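Local coordinates for protein snaclec rhodocytin subunit alpha (Agkistrodon rhodostoma, PDB 3BX4) that triggers platelet activation and aggregation by binding the platelet receptor CLEC-2 (CLEC1B), leading to tyrosine phosphorylation in its cytoplasmic tail and Syk recruitment, at residues K31-Q36 with A40-I45; S44-G49 with V130-P135; G49-V54 with G114-V119. All coordinates share one frame; numbering follows the deposited sequence. Where two conformers were deposited one is given.

Contact 1. Residues K31-Q36 with A40-I45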
ATOM      1  N   LYS C  31       0.955  -1.752 -12.285  1.00 13.43           N
ATOM      2  CA  LYS C  31       1.982  -2.744 -12.745  1.00 12.25           C
ATOM      3  C   LYS C  31       1.850  -3.112 -14.219  1.00 13.43           C
ATOM      4  O   LYS C  31       2.796  -3.221 -14.978  1.00 13.24           O
ATOM      5  CB  LYS C  31       1.967  -4.061 -11.890  1.00 14.37           C
ATOM      6  CG  LYS C  31       2.388  -3.860 -10.457  1.00 20.30           C
ATOM      7  CD  LYS C  31       2.936  -5.118  -9.816  1.00 24.87           C
ATOM      8  CE  LYS C  31       2.147  -6.320 -10.000  1.00 27.85           C
ATOM      9  NZ  LYS C  31       2.584  -7.303  -8.882  1.00 24.21           N
ATOM     10  N   PHE C  32       0.608  -3.360 -14.669  1.00 11.10           N
ATOM     11  CA  PHE C  32       0.377  -3.644 -16.039  1.00 11.72           C
ATOM     12  C   PHE C  32       0.762  -2.492 -16.967  1.00 12.46           C
ATOM     13  O   PHE C  32       1.395  -2.726 -17.946  1.00 13.61           O
ATOM     14  CB  PHE C  32      -1.116  -4.036 -16.230  1.00 12.15           C
ATOM     15  CG  PHE C  32      -1.501  -4.315 -17.631  1.00 12.88           C
ATOM     16  CD1 PHE C  32      -1.537  -5.638 -18.109  1.00 16.43           C
ATOM     17  CD2 PHE C  32      -1.933  -3.278 -18.470  1.00 17.06           C
ATOM     18  CE1 PHE C  32      -1.940  -5.897 -19.423  1.00 15.96           C
ATOM     19  CE2 PHE C  32      -2.312  -3.511 -19.794  1.00 19.83           C
ATOM     20  CZ  PHE C  32      -2.341  -4.861 -20.264  1.00 16.43           C
ATOM     21  N   CYS C  33       0.470  -1.246 -16.561  1.00 11.51           N
ATOM     22  CA  CYS C  33       0.841  -0.150 -17.388  1.00 11.82           C
ATOM     23  C   CYS C  33       2.373  -0.056 -17.475  1.00 10.70           C
ATOM     24  O   CYS C  33       2.866   0.229 -18.577  1.00 11.06           O
ATOM     25  CB  CYS C  33       0.310   1.124 -16.785  1.00 11.86           C
ATOM     26  SG  CYS C  33      -1.519   1.323 -16.875  1.00 13.31           S
ATOM     27  N   ARG C  34       3.045  -0.350 -16.367  1.00 13.37           N
ATOM     28  CA  ARG C  34       4.545  -0.207 -16.392  1.00 12.06           C
ATOM     29  C   ARG C  34       5.170  -1.250 -17.300  1.00 13.21           C
ATOM     30  O   ARG C  34       6.252  -1.126 -17.811  1.00 14.33           O
ATOM     31  CB  ARG C  34       5.142  -0.401 -14.991  1.00 12.91           C
ATOM     32  CG  ARG C  34       4.723   0.588 -14.001  1.00 16.52           C
ATOM     33  CD  ARG C  34       5.558   1.901 -14.229  1.00 15.55           C
ATOM     34  NE  ARG C  34       7.063   1.715 -14.182  1.00 16.17           N
ATOM     35  CZ  ARG C  34       7.816   1.873 -13.063  1.00 18.90           C
ATOM     36  NH1 ARG C  34       7.264   2.108 -11.887  1.00 18.38           N
ATOM     37  NH2 ARG C  34       9.172   1.736 -13.084  1.00 18.82           N
ATOM     38  N   ALA C  35       4.409  -2.352 -17.585  1.00 10.97           N
ATOM     39  CA  ALA C  35       4.879  -3.368 -18.489  1.00 12.76           C
ATOM     40  C   ALA C  35       4.564  -3.120 -19.977  1.00 12.14           C
ATOM     41  O   ALA C  35       4.941  -3.938 -20.857  1.00 13.58           O
ATOM     42  CB  ALA C  35       4.311  -4.713 -18.041  1.00 13.54           C
ATOM     43  N   GLN C  36       3.902  -1.993 -20.285  1.00 12.66           N
ATOM     44  CA  GLN C  36       3.605  -1.664 -21.638  1.00 13.68           C
ATOM     45  C   GLN C  36       4.625  -0.749 -22.271  1.00 13.76           C
ATOM     46  O   GLN C  36       5.065   0.206 -21.575  1.00 14.14           O
ATOM     47  CB  GLN C  36       2.206  -0.989 -21.775  1.00 14.82           C
ATOM     48  CG  GLN C  36       1.076  -1.773 -21.058  1.00 12.81           C
ATOM     49  CD  GLN C  36       0.959  -3.214 -21.503  1.00 14.47           C
ATOM     50  OE1 GLN C  36       0.810  -3.485 -22.704  1.00 20.38           O
ATOM     51  NE2 GLN C  36       1.088  -4.146 -20.569  1.00 16.50           N
ATOM     52  N   ALA C  40       4.583   2.605 -19.258  1.00 16.32           N
ATOM     53  CA  ALA C  40       3.460   3.543 -19.043  1.00 13.45           C
ATOM     54  C   ALA C  40       3.068   3.620 -17.546  1.00 12.58           C
ATOM     55  O   ALA C  40       3.618   2.888 -16.724  1.00 14.98           O
ATOM     56  CB  ALA C  40       2.242   3.076 -19.946  1.00 14.25           C
ATOM     57  N   HIS C  41       2.084   4.422 -17.189  1.00 12.13           N
ATOM     58  CA  HIS C  41       1.555   4.458 -15.860  1.00 12.51           C
ATOM     59  C   HIS C  41       0.092   4.642 -15.969  1.00  9.73           C
ATOM     60  O   HIS C  41      -0.396   5.038 -17.009  1.00 12.53           O
ATOM     61  CB  HIS C  41       1.978   5.749 -15.134  1.00 12.37           C
ATOM     62  CG  HIS C  41       3.456   5.769 -14.789  1.00 13.91           C
ATOM     63  ND1 HIS C  41       3.924   5.185 -13.632  1.00 16.87           N
ATOM     64  CD2 HIS C  41       4.545   6.278 -15.436  1.00 18.10           C
ATOM     65  CE1 HIS C  41       5.248   5.336 -13.576  1.00 23.52           C
ATOM     66  NE2 HIS C  41       5.646   5.969 -14.670  1.00 17.16           N
ATOM     67  N   LEU C  42      -0.611   4.400 -14.880  1.00 10.64           N
ATOM     68  CA  LEU C  42      -2.040   4.822 -14.827  1.00 12.13           C
ATOM     69  C   LEU C  42      -2.138   6.284 -15.180  1.00 13.89           C
ATOM     70  O   LEU C  42      -1.236   7.096 -14.782  1.00 14.44           O
ATOM     71  CB  LEU C  42      -2.680   4.598 -13.463  1.00 13.02           C
ATOM     72  CG  LEU C  42      -2.997   3.108 -13.197  1.00 11.64           C
ATOM     73  CD1 LEU C  42      -3.405   2.951 -11.767  1.00 12.98           C
ATOM     74  CD2 LEU C  42      -4.129   2.624 -14.266  1.00 11.51           C
ATOM     75  N   ALA C  43      -3.141   6.682 -15.914  1.00 13.91           N
ATOM     76  CA  ALA C  43      -3.190   8.077 -16.463  1.00 13.01           C
ATOM     77  C   ALA C  43      -3.226   9.160 -15.389  1.00 13.24           C
ATOM     78  O   ALA C  43      -4.014   9.122 -14.452  1.00 14.24           O
ATOM     79  CB  ALA C  43      -4.402   8.239 -17.451  1.00 12.28           C
ATOM     80  N   SER C  44      -2.347  10.178 -15.555  1.00 14.85           N
ATOM     81  CA  SER C  44      -2.523  11.446 -14.857  0.50 14.86           C
ATOM     82  C   SER C  44      -3.386  12.363 -15.750  1.00 15.03           C
ATOM     83  O   SER C  44      -3.383  12.209 -16.983  1.00 15.66           O
ATOM     84  CB  SER C  44      -1.157  12.097 -14.565  0.50 16.02           C
ATOM     85  OG  SER C  44      -0.291  11.977 -15.678  0.50 13.60           O
ATOM     86  N   ILE C  45      -4.138  13.264 -15.138  1.00 14.91           N
ATOM     87  CA  ILE C  45      -5.085  14.154 -15.836  0.50 15.58           C
ATOM     88  C   ILE C  45      -4.663  15.569 -15.447  1.00 16.20           C
ATOM     89  O   ILE C  45      -4.826  15.904 -14.297  1.00 16.81           O
ATOM     90  CB  ILE C  45      -6.522  13.930 -15.353  0.50 15.35           C
ATOM     91  CG1 ILE C  45      -6.909  12.471 -15.691  0.50 14.17           C
ATOM     92  CG2 ILE C  45      -7.468  14.983 -15.976  0.50 14.58           C
ATOM     93  CD1 ILE C  45      -8.296  12.008 -15.437  0.50 13.58           C
TER
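A40 and C33 bury the most surface here, where the C-terminal turn of helix 26-34 meets the start of the chain that returns as strand 41-42. The methyl CB of A40 lies only 3.2 Å from O of C33, a fit that suits a side chain as small as alanine. The amide N of A40 makes two weak, bent bonds, to O of C33 at 3.0 Å and to O of Q36 at 3.4 Å, so a carbonyl at the helix end and one just beyond it share a single donor. CB of C33 packs on the strand backbone, 3.6 Å from C of H41. Its chi1 of -71° sets SG anti to the carbonyl carbon, where it comes 3.9 Å from CD2 of L42 and forms the disulfide with C131.

R34 carries the rest of the contact. Its CA makes a CA-H...O contact of 3.2 Å with O of A40, and its chain, bent at chi2 and chi3, brings CD to 3.5 Å from CE1 of H41. The two side chains run alongside each other in the same direction, guanidinium and imidazole planes 41° apart. Their polar ends are claimed by others: R34 by S94 and E80 of the second subunit, H41 ND1 by E30.

The disulfide from the first helix to the last strand, C33-C131, is characteristic of the C-type lectin fold. Since the polar bonds across the turn are weak, van der Waals packing round C33 and its covalent link probably do most here, while the charge of R34 is directed mainly at the second subunit, consistent with a part in assembly.

Contact 2. Residues S44-G49 with V130-P135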
ATOM      1  N   SER C  44      -2.347  10.178 -15.555  1.00 14.85           N
ATOM      2  CA  SER C  44      -2.523  11.446 -14.857  0.50 14.86           C
ATOM      3  C   SER C  44      -3.386  12.363 -15.750  1.00 15.03           C
ATOM      4  O   SER C  44      -3.383  12.209 -16.983  1.00 15.66           O
ATOM      5  CB  SER C  44      -1.157  12.097 -14.565  0.50 16.02           C
ATOM      6  OG  SER C  44      -0.291  11.977 -15.678  0.50 13.60           O
ATOM      7  N   ILE C  45      -4.138  13.264 -15.138  1.00 14.91           N
ATOM      8  CA  ILE C  45      -5.085  14.154 -15.836  0.50 15.58           C
ATOM      9  C   ILE C  45      -4.663  15.569 -15.447  1.00 16.20           C
ATOM     10  O   ILE C  45      -4.826  15.904 -14.297  1.00 16.81           O
ATOM     11  CB  ILE C  45      -6.522  13.930 -15.353  0.50 15.35           C
ATOM     12  CG1 ILE C  45      -6.909  12.471 -15.691  0.50 14.17           C
ATOM     13  CG2 ILE C  45      -7.468  14.983 -15.976  0.50 14.58           C
ATOM     14  CD1 ILE C  45      -8.296  12.008 -15.437  0.50 13.58           C
ATOM     15  N   GLU C  46      -4.155  16.345 -16.403  1.00 17.57           N
ATOM     16  CA  GLU C  46      -3.463  17.590 -16.032  0.50 18.39           C
ATOM     17  C   GLU C  46      -4.111  18.846 -16.605  1.00 19.72           C
ATOM     18  O   GLU C  46      -3.578  19.962 -16.440  1.00 20.10           O
ATOM     19  CB  GLU C  46      -2.016  17.498 -16.524  0.50 18.02           C
ATOM     20  CG  GLU C  46      -1.230  16.305 -15.968  0.50 17.02           C
ATOM     21  CD  GLU C  46       0.166  16.253 -16.529  0.50 20.70           C
ATOM     22  OE1 GLU C  46       0.995  17.091 -16.100  0.50 23.07           O
ATOM     23  OE2 GLU C  46       0.442  15.394 -17.414  0.50 25.00           O
ATOM     24  N   SER C  47      -5.248  18.701 -17.253  1.00 18.24           N
ATOM     25  CA  SER C  47      -5.967  19.850 -17.782  1.00 19.34           C
ATOM     26  C   SER C  47      -7.385  19.459 -18.118  1.00 19.86           C
ATOM     27  O   SER C  47      -7.676  18.264 -18.207  1.00 18.09           O
ATOM     28  CB  SER C  47      -5.297  20.306 -19.091  1.00 19.75           C
ATOM     29  OG  SER C  47      -5.463  19.312 -20.117  1.00 20.36           O
ATOM     30  N   ASN C  48      -8.231  20.472 -18.383  1.00 18.52           N
ATOM     31  CA  ASN C  48      -9.599  20.231 -18.847  1.00 18.87           C
ATOM     32  C   ASN C  48      -9.622  19.503 -20.148  1.00 17.92           C
ATOM     33  O   ASN C  48     -10.482  18.578 -20.342  1.00 15.80           O
ATOM     34  CB  ASN C  48     -10.429  21.530 -18.892  1.00 20.61           C
ATOM     35  CG  ASN C  48     -10.791  22.034 -17.502  1.00 25.69           C
ATOM     36  OD1 ASN C  48     -11.276  21.291 -16.635  1.00 30.77           O
ATOM     37  ND2 ASN C  48     -10.552  23.304 -17.281  1.00 31.12           N
ATOM     38  N   GLY C  49      -8.687  19.830 -21.064  1.00 17.75           N
ATOM     39  CA  GLY C  49      -8.718  19.155 -22.390  1.00 16.52           C
ATOM     40  C   GLY C  49      -8.350  17.671 -22.192  1.00 15.84           C
ATOM     41  O   GLY C  49      -8.880  16.836 -22.883  1.00 15.76           O
ATOM     42  N   VAL C 130      -6.978   3.169 -17.262  1.00  9.19           N
ATOM     43  CA  VAL C 130      -6.494   3.710 -18.491  1.00  9.83           C
ATOM     44  C   VAL C 130      -4.958   3.982 -18.258  1.00  9.65           C
ATOM     45  O   VAL C 130      -4.657   4.476 -17.152  1.00 12.32           O
ATOM     46  CB  VAL C 130      -7.156   5.134 -18.786  1.00 12.18           C
ATOM     47  CG1 VAL C 130      -6.484   5.767 -19.975  1.00 12.84           C
ATOM     48  CG2 VAL C 130      -8.709   4.940 -19.045  1.00 13.98           C
ATOM     49  N   CYS C 131      -4.132   3.552 -19.220  1.00 10.74           N
ATOM     50  CA  CYS C 131      -2.623   3.789 -19.186  1.00 10.84           C
ATOM     51  C   CYS C 131      -2.338   5.025 -20.021  1.00 12.86           C
ATOM     52  O   CYS C 131      -2.989   5.330 -21.001  1.00 12.27           O
ATOM     53  CB  CYS C 131      -1.773   2.619 -19.758  1.00 13.56           C
ATOM     54  SG  CYS C 131      -2.090   1.044 -18.819  1.00 16.88           S
ATOM     55  N   LYS C 132      -1.280   5.725 -19.616  1.00 13.08           N
ATOM     56  CA  LYS C 132      -0.807   6.970 -20.312  1.00 12.65           C
ATOM     57  C   LYS C 132       0.677   6.718 -20.462  1.00 13.20           C
ATOM     58  O   LYS C 132       1.345   6.308 -19.492  1.00 14.61           O
ATOM     59  CB  LYS C 132      -1.108   8.212 -19.455  1.00 11.98           C
ATOM     60  CG  LYS C 132      -0.389   9.555 -19.894  1.00 13.87           C
ATOM     61  CD  LYS C 132      -0.933  10.628 -19.031  1.00 13.40           C
ATOM     62  CE  LYS C 132      -0.230  12.024 -19.326  1.00 14.07           C
ATOM     63  NZ  LYS C 132      -0.745  13.037 -18.404  1.00 14.41           N
ATOM     64  N   LEU C 133       1.201   6.998 -21.656  1.00 14.45           N
ATOM     65  CA  LEU C 133       2.601   6.793 -21.983  1.00 16.31           C
ATOM     66  C   LEU C 133       3.222   8.056 -22.626  1.00 16.74           C
ATOM     67  O   LEU C 133       2.583   8.716 -23.403  1.00 14.68           O
ATOM     68  CB  LEU C 133       2.647   5.650 -22.992  1.00 16.90           C
ATOM     69  CG  LEU C 133       3.898   5.280 -23.687  1.00 18.07           C
ATOM     70  CD1 LEU C 133       4.762   4.580 -22.577  1.00 20.15           C
ATOM     71  CD2 LEU C 133       3.652   4.331 -24.867  1.00 20.58           C
ATOM     72  N   LEU C 134       4.483   8.360 -22.289  1.00 18.20           N
ATOM     73  CA  LEU C 134       5.271   9.320 -23.057  1.00 20.73           C
ATOM     74  C   LEU C 134       6.249   8.474 -23.869  1.00 21.45           C
ATOM     75  O   LEU C 134       7.147   7.832 -23.278  1.00 21.67           O
ATOM     76  CB  LEU C 134       6.014  10.269 -22.104  1.00 19.28           C
ATOM     77  CG  LEU C 134       6.875  11.287 -22.868  1.00 23.76           C
ATOM     78  CD1 LEU C 134       5.956  12.314 -23.567  1.00 23.65           C
ATOM     79  CD2 LEU C 134       7.807  11.924 -21.817  1.00 24.11           C
ATOM     80  N   PRO C 135       6.006   8.367 -25.180  1.00 23.61           N
ATOM     81  CA  PRO C 135       6.748   7.455 -26.031  1.00 26.85           C
ATOM     82  C   PRO C 135       8.200   7.903 -26.218  1.00 30.65           C
ATOM     83  O   PRO C 135       8.463   9.113 -26.213  1.00 30.09           O
ATOM     84  CB  PRO C 135       5.933   7.424 -27.343  1.00 27.67           C
ATOM     85  CG  PRO C 135       5.087   8.640 -27.365  1.00 28.08           C
ATOM     86  CD  PRO C 135       4.932   9.093 -25.915  1.00 23.84           C
TER
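The nearest CA atoms, of S44 and K132, are 7.3 Å apart and no backbone bond joins the segments, so the long side chain of K132 spans the gap. It leaves strand 127-133 toward the loop with CG anti to the backbone N (chi1 167°) and stays extended to its end. At its tip NZ donates to O of S44 at 3.1 Å, from well above the carbonyl plane, and to OG of S44, in the conformer given, at 3.0 Å. In the C-type lectin fold this loop joins strand 41-42 to helix 48-59, and S47 is the N-cap of that helix, its OG accepting from N of E50. E46 crosses K132 at about a right angle, and its OE2 forms a salt bridge with NZ at 2.8 Å through its anti lone pair; like the bond to OG, this rests on one of two conformers. A second salt bridge runs from NZ to E50, in the first turn of the helix, so two carboxylates probably favour the charged form of this buried lysine. With four acceptors round three N-H groups, not all bonds can be straight, and the one to O of S44 is probably the least favourable. S44 OG has a further partner, an acidic side chain of another protein's chain.

Contact 3. Residues G49-V54 with G114-V119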
ATOM      1  N   GLY C  49      -8.687  19.830 -21.064  1.00 17.75           N
ATOM      2  CA  GLY C  49      -8.718  19.155 -22.390  1.00 16.52           C
ATOM      3  C   GLY C  49      -8.350  17.671 -22.192  1.00 15.84           C
ATOM      4  O   GLY C  49      -8.880  16.836 -22.883  1.00 15.76           O
ATOM      5  N   GLU C  50      -7.453  17.387 -21.274  1.00 15.40           N
ATOM      6  CA  GLU C  50      -7.057  15.963 -21.068  1.00 15.45           C
ATOM      7  C   GLU C  50      -8.173  15.198 -20.362  1.00 16.81           C
ATOM      8  O   GLU C  50      -8.426  14.025 -20.682  1.00 17.07           O
ATOM      9  CB  GLU C  50      -5.754  15.883 -20.304  1.00 16.15           C
ATOM     10  CG  GLU C  50      -5.227  14.404 -20.197  1.00 15.89           C
ATOM     11  CD  GLU C  50      -3.822  14.344 -19.640  1.00 16.70           C
ATOM     12  OE1 GLU C  50      -3.096  13.373 -19.969  1.00 17.95           O
ATOM     13  OE2 GLU C  50      -3.423  15.260 -18.852  1.00 18.11           O
ATOM     14  N   ALA C  51      -8.844  15.862 -19.432  1.00 16.88           N
ATOM     15  CA  ALA C  51     -10.049  15.258 -18.794  1.00 17.02           C
ATOM     16  C   ALA C  51     -11.068  14.913 -19.869  1.00 17.29           C
ATOM     17  O   ALA C  51     -11.659  13.783 -19.891  1.00 16.57           O
ATOM     18  CB  ALA C  51     -10.622  16.203 -17.738  1.00 18.75           C
ATOM     19  N   ASP C  52     -11.322  15.861 -20.802  1.00 17.24           N
ATOM     20  CA  ASP C  52     -12.275  15.591 -21.903  1.00 17.11           C
ATOM     21  C   ASP C  52     -11.844  14.390 -22.729  1.00 17.49           C
ATOM     22  O   ASP C  52     -12.658  13.561 -23.133  1.00 18.53           O
ATOM     23  CB  ASP C  52     -12.384  16.788 -22.867  1.00 17.42           C
ATOM     24  CG  ASP C  52     -13.126  17.991 -22.276  1.00 21.75           C
ATOM     25  OD1 ASP C  52     -13.776  17.900 -21.199  1.00 21.02           O
ATOM     26  OD2 ASP C  52     -13.041  19.091 -22.964  1.00 23.46           O
ATOM     27  N   PHE C  53     -10.543  14.326 -23.000  1.00 16.05           N
ATOM     28  CA  PHE C  53      -9.995  13.329 -23.870  1.00 14.79           C
ATOM     29  C   PHE C  53     -10.179  11.958 -23.198  1.00 15.09           C
ATOM     30  O   PHE C  53     -10.648  11.009 -23.851  1.00 15.66           O
ATOM     31  CB  PHE C  53      -8.489  13.542 -24.160  1.00 14.39           C
ATOM     32  CG  PHE C  53      -7.914  12.401 -24.935  1.00 15.46           C
ATOM     33  CD1 PHE C  53      -8.177  12.267 -26.311  1.00 14.86           C
ATOM     34  CD2 PHE C  53      -7.179  11.373 -24.277  1.00 15.11           C
ATOM     35  CE1 PHE C  53      -7.673  11.176 -27.062  1.00 15.04           C
ATOM     36  CE2 PHE C  53      -6.732  10.218 -25.084  1.00 15.38           C
ATOM     37  CZ  PHE C  53      -6.946  10.190 -26.438  1.00 14.51           C
ATOM     38  N   VAL C  54      -9.762  11.859 -21.936  1.00 14.93           N
ATOM     39  CA  VAL C  54      -9.842  10.549 -21.238  1.00 15.71           C
ATOM     40  C   VAL C  54     -11.320  10.083 -21.130  1.00 16.59           C
ATOM     41  O   VAL C  54     -11.613   8.902 -21.327  1.00 17.06           O
ATOM     42  CB  VAL C  54      -9.120  10.517 -19.908  1.00 16.33           C
ATOM     43  CG1 VAL C  54      -9.370   9.134 -19.132  1.00 13.64           C
ATOM     44  CG2 VAL C  54      -7.604  10.740 -20.141  1.00 12.87           C
ATOM     45  N   GLY C 114     -20.067  10.551 -15.723  1.00 23.20           N
ATOM     46  CA  GLY C 114     -19.613  10.741 -17.075  1.00 21.04           C
ATOM     47  C   GLY C 114     -18.132  10.494 -17.252  1.00 20.27           C
ATOM     48  O   GLY C 114     -17.578  10.908 -18.258  1.00 20.73           O
ATOM     49  N   PHE C 115     -17.504   9.819 -16.279  1.00 17.80           N
ATOM     50  CA  PHE C 115     -16.039   9.577 -16.282  1.00 18.21           C
ATOM     51  C   PHE C 115     -15.222  10.875 -16.395  1.00 19.60           C
ATOM     52  O   PHE C 115     -14.227  10.980 -17.136  1.00 19.00           O
ATOM     53  CB  PHE C 115     -15.580   8.601 -17.359  1.00 17.16           C
ATOM     54  CG  PHE C 115     -16.222   7.235 -17.261  1.00 16.56           C
ATOM     55  CD1 PHE C 115     -17.171   6.865 -18.214  1.00 19.21           C
ATOM     56  CD2 PHE C 115     -15.870   6.359 -16.249  1.00 17.47           C
ATOM     57  CE1 PHE C 115     -17.780   5.634 -18.151  1.00 21.29           C
ATOM     58  CE2 PHE C 115     -16.488   5.075 -16.185  1.00 19.76           C
ATOM     59  CZ  PHE C 115     -17.421   4.761 -17.139  1.00 19.33           C
ATOM     60  N   ARG C 116     -15.657  11.864 -15.626  1.00 21.56           N
ATOM     61  CA  ARG C 116     -14.937  13.131 -15.601  1.00 25.93           C
ATOM     62  C   ARG C 116     -14.461  13.438 -14.156  1.00 25.54           C
ATOM     63  O   ARG C 116     -13.236  13.417 -13.841  1.00 29.65           O
ATOM     64  CB  ARG C 116     -15.762  14.213 -16.320  1.00 26.10           C
ATOM     65  CG  ARG C 116     -15.048  14.671 -17.613  1.00 33.96           C
ATOM     66  CD  ARG C 116     -15.535  16.026 -18.066  1.00 37.70           C
ATOM     67  NE  ARG C 116     -14.525  17.031 -18.494  1.00 34.23           N
ATOM     68  CZ  ARG C 116     -13.851  17.838 -17.658  1.00 32.41           C
ATOM     69  NH1 ARG C 116     -13.071  18.799 -18.139  1.00 34.48           N
ATOM     70  NH2 ARG C 116     -13.945  17.705 -16.348  1.00 30.53           N
ATOM     71  N   LYS C 117     -15.352  13.657 -13.233  1.00 26.33           N
ATOM     72  CA  LYS C 117     -14.903  14.005 -11.916  1.00 24.59           C
ATOM     73  C   LYS C 117     -14.171  12.823 -11.241  1.00 23.48           C
ATOM     74  O   LYS C 117     -14.541  11.651 -11.442  1.00 23.70           O
ATOM     75  CB  LYS C 117     -16.077  14.461 -11.082  1.00 25.40           C
ATOM     76  CG  LYS C 117     -16.709  15.766 -11.641  1.00 29.34           C
ATOM     77  CD  LYS C 117     -15.885  17.003 -11.324  1.00 32.30           C
ATOM     78  CE  LYS C 117     -16.802  18.197 -11.067  0.10 30.71           C
ATOM     79  NZ  LYS C 117     -16.097  19.292 -10.343  0.10 30.52           N
ATOM     80  N   TRP C 118     -13.095  13.154 -10.540  1.00 20.56           N
ATOM     81  CA  TRP C 118     -12.382  12.172  -9.754  1.00 19.04           C
ATOM     82  C   TRP C 118     -13.145  11.771  -8.489  1.00 19.52           C
ATOM     83  O   TRP C 118     -13.727  12.613  -7.789  1.00 18.04           O
ATOM     84  CB  TRP C 118     -11.022  12.694  -9.355  1.00 18.87           C
ATOM     85  CG  TRP C 118     -10.238  13.295 -10.488  1.00 16.51           C
ATOM     86  CD1 TRP C 118     -10.362  13.071 -11.851  1.00 17.72           C
ATOM     87  CD2 TRP C 118      -9.122  14.177 -10.333  1.00 17.53           C
ATOM     88  NE1 TRP C 118      -9.394  13.786 -12.535  1.00 19.35           N
ATOM     89  CE2 TRP C 118      -8.629  14.472 -11.641  1.00 19.78           C
ATOM     90  CE3 TRP C 118      -8.500  14.720  -9.225  1.00 17.02           C
ATOM     91  CZ2 TRP C 118      -7.548  15.323 -11.855  1.00 21.48           C
ATOM     92  CZ3 TRP C 118      -7.445  15.606  -9.432  1.00 18.84           C
ATOM     93  CH2 TRP C 118      -6.975  15.874 -10.729  1.00 17.29           C
ATOM     94  N   VAL C 119     -13.085  10.482  -8.156  1.00 17.36           N
ATOM     95  CA  VAL C 119     -13.619   9.997  -6.894  1.00 17.35           C
ATOM     96  C   VAL C 119     -12.545   9.061  -6.268  1.00 16.69           C
ATOM     97  O   VAL C 119     -11.730   8.548  -7.005  1.00 15.53           O
ATOM     98  CB  VAL C 119     -14.966   9.226  -7.092  1.00 19.30           C
ATOM     99  CG1 VAL C 119     -16.019  10.139  -7.763  1.00 20.77           C
ATOM    100  CG2 VAL C 119     -14.803   7.976  -7.919  1.00 20.01           C
TER
HETATM  101  O   HOH W   1     -11.660  12.435 -17.365  1.00 19.40           O
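A51 and D52, neighbours on helix 48-59, meet the guanidinium of R116 in two different ways. The tight part belongs to A51: its CB sits 3.5 Å above the guanidinium plane, over the centre of one face, and 3.6 Å from NH1 of R116. An alanine suits this place because its short side chain lets the flat group lie close against the helix. A water bridges the backbones nearby, donating to O of A51 at 2.9 Å and to O of F115 at 3.0 Å, two carbonyls that do not meet directly.

The solvent side is at D52, which is exposed, though its bond to NE is short and fairly straight. Its OD1 lies at the edge of the guanidinium, in its plane, and takes both NE of R116 at 2.9 Å and, less straight, NH1 of R116 at 3.3 Å. This is a side-on grip on one oxygen, with carboxylate and guanidinium planes 62° apart, so it is not the paired two-oxygen bridge. A bend at chi3 (135°) turns the arginine's head to this position. N48 adds a weak bond to NH1.

R116 lies on the loop that leads into strand 118-121 of the lectin domain. With one face on the methyl of A51, D52 at its edge and NH2 salt-bridged to an acidic side chain of another protein's chain, this one arginine ties helix, loop and partner chain together by charge.

How the contacts relate
All three contacts lie in one C-type lectin domain and reach the same mixed sheet. Along the chain, contact 1 runs into contact 2 through the shared residues S44 and I45, and contact 3 is nested inside the loop that contact 2 closes. Centres of contacts 1 and 2, and of 2 and 3, are about 10 Å apart; those of 1 and 3 about 17 Å. Strands 41-42 and 127-133 are neighbours in the sheet. The C33-C131 disulfide joins contacts 1 and 2, and the K132-E50 salt bridge joins 2 and 3, so helices 26-34 and 48-59 are both tied to strand 127-133. All three come within reach of another protein's chain, and contact 1 also meets the second subunit.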